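Local coordinates for SidF, inhibitor of growth family, member 3 (Legionella pneumophila subsp. pneumophila, PDB 4FYE), which is a Legionella phosphoinositide phosphatase that probably removes the 3-phosphate from phosphatidylinositol trisphosphate, at residues 664-669 with 677-682; 684-687 with 693-696. The protein carries 1 engineered substitution. All coordinates share one frame; numbering follows the deposited sequence.

Contact 1. Residues 664-669 with 677-682; sequences ALWTAM and GEFLDH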
# COMPACT_ATOMS: atom_id res chain seq x y z
N ALA A 664 -5.69 -11.68 -6.36
CA ALA A 664 -7.11 -11.24 -6.52
C ALA A 664 -7.62 -11.43 -7.97
O ALA A 664 -8.77 -11.92 -8.21
CB ALA A 664 -7.24 -9.77 -6.12
N LEU A 665 -6.79 -11.06 -8.96
CA LEU A 665 -7.22 -11.17 -10.33
C LEU A 665 -7.31 -12.64 -10.78
O LEU A 665 -8.23 -13.06 -11.45
CB LEU A 665 -6.32 -10.38 -11.22
CG LEU A 665 -6.54 -8.86 -11.16
CD1 LEU A 665 -5.35 -8.30 -11.89
CD2 LEU A 665 -7.84 -8.38 -11.83
N TRP A 666 -6.33 -13.43 -10.41
CA TRP A 666 -6.36 -14.80 -10.79
C TRP A 666 -7.61 -15.47 -10.24
O TRP A 666 -8.29 -16.20 -10.94
CB TRP A 666 -5.09 -15.45 -10.24
CG TRP A 666 -5.08 -16.91 -10.55
CD1 TRP A 666 -5.47 -17.96 -9.74
CD2 TRP A 666 -4.71 -17.49 -11.81
NE1 TRP A 666 -5.32 -19.15 -10.37
CE2 TRP A 666 -4.92 -18.94 -11.66
CE3 TRP A 666 -4.32 -16.98 -13.04
CZ2 TRP A 666 -4.68 -19.84 -12.70
CZ3 TRP A 666 -4.09 -17.88 -14.09
CH2 TRP A 666 -4.25 -19.28 -13.92
N THR A 667 -7.97 -15.19 -9.00
CA THR A 667 -9.09 -15.90 -8.36
C THR A 667 -10.41 -15.42 -8.87
O THR A 667 -11.31 -16.21 -9.14
CB THR A 667 -9.02 -15.68 -6.85
OG1 THR A 667 -7.70 -16.04 -6.42
CG2 THR A 667 -10.03 -16.53 -6.11
N ALA A 668 -10.54 -14.11 -9.02
CA ALA A 668 -11.80 -13.62 -9.56
C ALA A 668 -12.12 -14.15 -10.96
O ALA A 668 -13.29 -14.29 -11.29
CB ALA A 668 -11.82 -12.11 -9.54
N MET A 669 -11.12 -14.46 -11.78
CA MET A 669 -11.40 -14.94 -13.13
C MET A 669 -11.51 -16.49 -13.31
O MET A 669 -11.58 -17.00 -14.45
CB MET A 669 -10.36 -14.37 -14.04
CG MET A 669 -10.28 -12.85 -13.97
SD MET A 669 -8.97 -12.38 -15.12
CE MET A 669 -9.55 -13.18 -16.63
N GLY A 677 -4.77 -21.17 -4.45
CA GLY A 677 -3.34 -21.03 -4.13
C GLY A 677 -2.40 -21.10 -5.34
O GLY A 677 -1.19 -20.84 -5.22
N GLU A 678 -2.91 -21.44 -6.51
CA GLU A 678 -2.05 -21.55 -7.68
C GLU A 678 -1.13 -20.35 -7.92
O GLU A 678 0.06 -20.52 -8.17
CB GLU A 678 -2.88 -21.81 -8.93
CG GLU A 678 -2.22 -22.77 -9.92
CD GLU A 678 -3.25 -23.55 -10.72
OE1 GLU A 678 -4.48 -23.25 -10.59
OE2 GLU A 678 -2.83 -24.47 -11.47
N PHE A 679 -1.70 -19.14 -7.83
CA PHE A 679 -0.99 -17.93 -8.15
C PHE A 679 0.16 -17.81 -7.18
O PHE A 679 1.21 -17.30 -7.52
CB PHE A 679 -1.86 -16.67 -8.09
CG PHE A 679 -1.15 -15.46 -8.59
CD1 PHE A 679 -0.42 -14.68 -7.74
CD2 PHE A 679 -1.12 -15.18 -9.92
CE1 PHE A 679 0.29 -13.59 -8.19
CE2 PHE A 679 -0.39 -14.12 -10.39
CZ PHE A 679 0.32 -13.33 -9.52
N LEU A 680 -0.01 -18.28 -5.96
CA LEU A 680 1.12 -18.17 -5.04
C LEU A 680 2.12 -19.32 -5.13
O LEU A 680 3.31 -19.06 -5.11
CB LEU A 680 0.63 -17.97 -3.62
CG LEU A 680 -0.11 -16.67 -3.25
CD1 LEU A 680 -0.42 -16.78 -1.75
CD2 LEU A 680 0.81 -15.47 -3.56
N ASP A 681 1.65 -20.55 -5.28
CA ASP A 681 2.46 -21.75 -5.19
C ASP A 681 3.20 -22.00 -6.48
O ASP A 681 4.32 -22.54 -6.47
CB ASP A 681 1.58 -22.98 -4.84
CG ASP A 681 0.82 -22.82 -3.47
OD1 ASP A 681 1.24 -21.95 -2.64
OD2 ASP A 681 -0.17 -23.58 -3.21
N HIS A 682 2.58 -21.61 -7.60
CA HIS A 682 3.20 -21.84 -8.92
C HIS A 682 4.63 -21.34 -8.96
O HIS A 682 4.92 -20.20 -8.56
CB HIS A 682 2.38 -21.30 -10.12
CG HIS A 682 2.98 -21.70 -11.46
ND1 HIS A 682 3.96 -20.97 -12.10
CD2 HIS A 682 2.80 -22.86 -12.24
CE1 HIS A 682 4.34 -21.59 -13.22
NE2 HIS A 682 3.64 -22.75 -13.31

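Contact 2. Residues 684-687 with 693-696; sequences RTHG and VEQL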
# COMPACT_ATOMS: atom_id res chain seq x y z
N ARG A 684 7.58 -20.00 -10.90
CA ARG A 684 7.85 -19.37 -12.21
C ARG A 684 9.11 -19.93 -12.81
O ARG A 684 10.07 -20.23 -12.09
CB ARG A 684 7.91 -17.83 -12.12
CG ARG A 684 6.56 -17.18 -12.23
CD ARG A 684 6.12 -16.41 -10.97
NE ARG A 684 5.38 -17.22 -10.02
CZ ARG A 684 4.28 -16.87 -9.32
NH1 ARG A 684 3.68 -15.70 -9.44
NH2 ARG A 684 3.75 -17.77 -8.48
N THR A 685 9.12 -20.11 -14.13
CA THR A 685 10.27 -20.74 -14.82
C THR A 685 10.97 -19.85 -15.82
O THR A 685 12.04 -20.21 -16.22
CB THR A 685 9.89 -22.03 -15.55
OG1 THR A 685 8.84 -21.73 -16.47
CG2 THR A 685 9.38 -23.09 -14.57
N HIS A 686 10.39 -18.70 -16.22
CA HIS A 686 11.14 -17.71 -17.05
C HIS A 686 11.49 -18.22 -18.44
O HIS A 686 12.38 -17.69 -19.10
CB HIS A 686 12.42 -17.23 -16.32
CG HIS A 686 12.22 -17.03 -14.84
ND1 HIS A 686 12.61 -17.94 -13.91
CD2 HIS A 686 11.58 -16.00 -14.13
CE1 HIS A 686 12.27 -17.50 -12.69
NE2 HIS A 686 11.62 -16.33 -12.83
N GLY A 687 10.76 -19.23 -18.88
CA GLY A 687 11.02 -19.96 -20.12
C GLY A 687 10.42 -19.28 -21.34
O GLY A 687 9.79 -18.22 -21.23
N VAL A 693 -0.56 -18.63 -15.05
CA VAL A 693 -0.18 -17.82 -13.88
C VAL A 693 1.01 -16.92 -14.13
O VAL A 693 0.97 -15.74 -13.78
CB VAL A 693 0.03 -18.64 -12.60
CG1 VAL A 693 -1.32 -18.86 -11.95
CG2 VAL A 693 0.56 -19.99 -12.94
N GLU A 694 2.02 -17.46 -14.81
CA GLU A 694 3.30 -16.73 -15.01
C GLU A 694 3.07 -15.62 -16.01
O GLU A 694 3.67 -14.54 -15.92
CB GLU A 694 4.43 -17.67 -15.47
CG GLU A 694 5.70 -16.96 -15.80
CD GLU A 694 6.93 -17.81 -15.55
OE1 GLU A 694 6.73 -19.04 -15.28
OE2 GLU A 694 8.07 -17.24 -15.64
N GLN A 695 2.14 -15.90 -16.91
CA GLN A 695 1.79 -14.92 -17.92
C GLN A 695 1.10 -13.71 -17.24
O GLN A 695 1.37 -12.55 -17.58
CB GLN A 695 0.91 -15.57 -19.02
CG GLN A 695 0.79 -14.65 -20.22
CD GLN A 695 -0.45 -14.86 -21.11
OE1 GLN A 695 -0.98 -13.87 -21.66
NE2 GLN A 695 -0.93 -16.12 -21.26
N LEU A 696 0.23 -14.00 -16.26
CA LEU A 696 -0.34 -12.91 -15.47
C LEU A 696 0.78 -12.22 -14.72
O LEU A 696 0.85 -10.99 -14.67
CB LEU A 696 -1.36 -13.45 -14.46
CG LEU A 696 -2.58 -12.59 -14.09
CD1 LEU A 696 -3.18 -12.93 -12.74
CD2 LEU A 696 -2.48 -11.08 -14.21

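Contact 1. Residues 664-669 with 677-682
W666 meets F679 and E678 in a mostly apolar helix-to-helix contact, between the last turns of helix 652-668 and the short helix 678-681 that follows it. The CB of W666 lies 4.0 Å from CD2 of F679, and the CG of the indole lies 4.1 Å from F679 CB. The CB of each residue thus rests obliquely against the ring of the other, and the rings are not stacked. Both reach the interface in the same way: W666 CG is anti to its backbone N (chi1 178°) and F679 CG likewise. Further along the indole, NE1 of W666 comes to 3.9 Å from E678 CB. The carboxylate of E678 hangs beside the benzo ring, its OE1 4.0 Å from W666 CZ2, with its plane 79° from that of the indole. The two partners are a long helix and a one-turn helix, consecutive in the chain and joined by the nine-residue loop 669-677. G677 takes the N-cap position of the short helix at a positive phi, and its O receives D681 N at 2.9 Å. T676 OG1 bonds to E678 N. Beyond the pair, helix 692-699 packs against this contact.

Contact 2. Residues 684-687 with 693-696
The carboxylate of E694 is gripped by two consecutive backbone amides of the 684-687 loop. T685 N donates to E694 OE1 over 2.9 Å, nearly straight at 165°, and H686 N donates to E694 OE2 over 2.8 Å with a more bent angle of 149°. Each oxygen is met on its syn side, with the donor tilted modestly out of the carboxylate plane. The binding is bidentate, one N-H to each oxygen, with H686 in the left-handed region of backbone angles; the two bonds would help to stabilise the negative charge of the buried acid. E694 reaches the loop because its CG is anti to the backbone N (chi1 175°) and its chain is extended. By van der Waals contact, R684 CG rests 3.4 Å from E694 CD as the two side chains run past each other in opposite directions. The polar ends part company: R684 NH1 forms a salt bridge with D697, its NH2 bonds to H682 O, and H686 NE2 bonds to F727 O. The loop is thus fastened to helix 692-699, with K659 of helix 652-668 against R684 and the backbone of A725 bonded to that of R684.

In the fold
Contacts 1 and 2 follow one another along the chain, their centres about 13 Å apart and on the same side of the chain's centre. They are joined directly. R684 NH2 of contact 2 lies 2.8 Å from F679 O of contact 1, a probable hydrogen bond, and the R684 guanidinium also makes a cation-pi interaction with the F679 ring. Packing continues the link: H682 CG lies 3.3 Å from V693 CG2, W666 CH2 3.6 Å from V693 CG1, and F679 CE2 3.8 Å from L696 CD1. Helix 692-699 therefore backs onto both partners of contact 1, while the carboxylate-to-amide bonds of contact 2 tie it to the loop that leads into it.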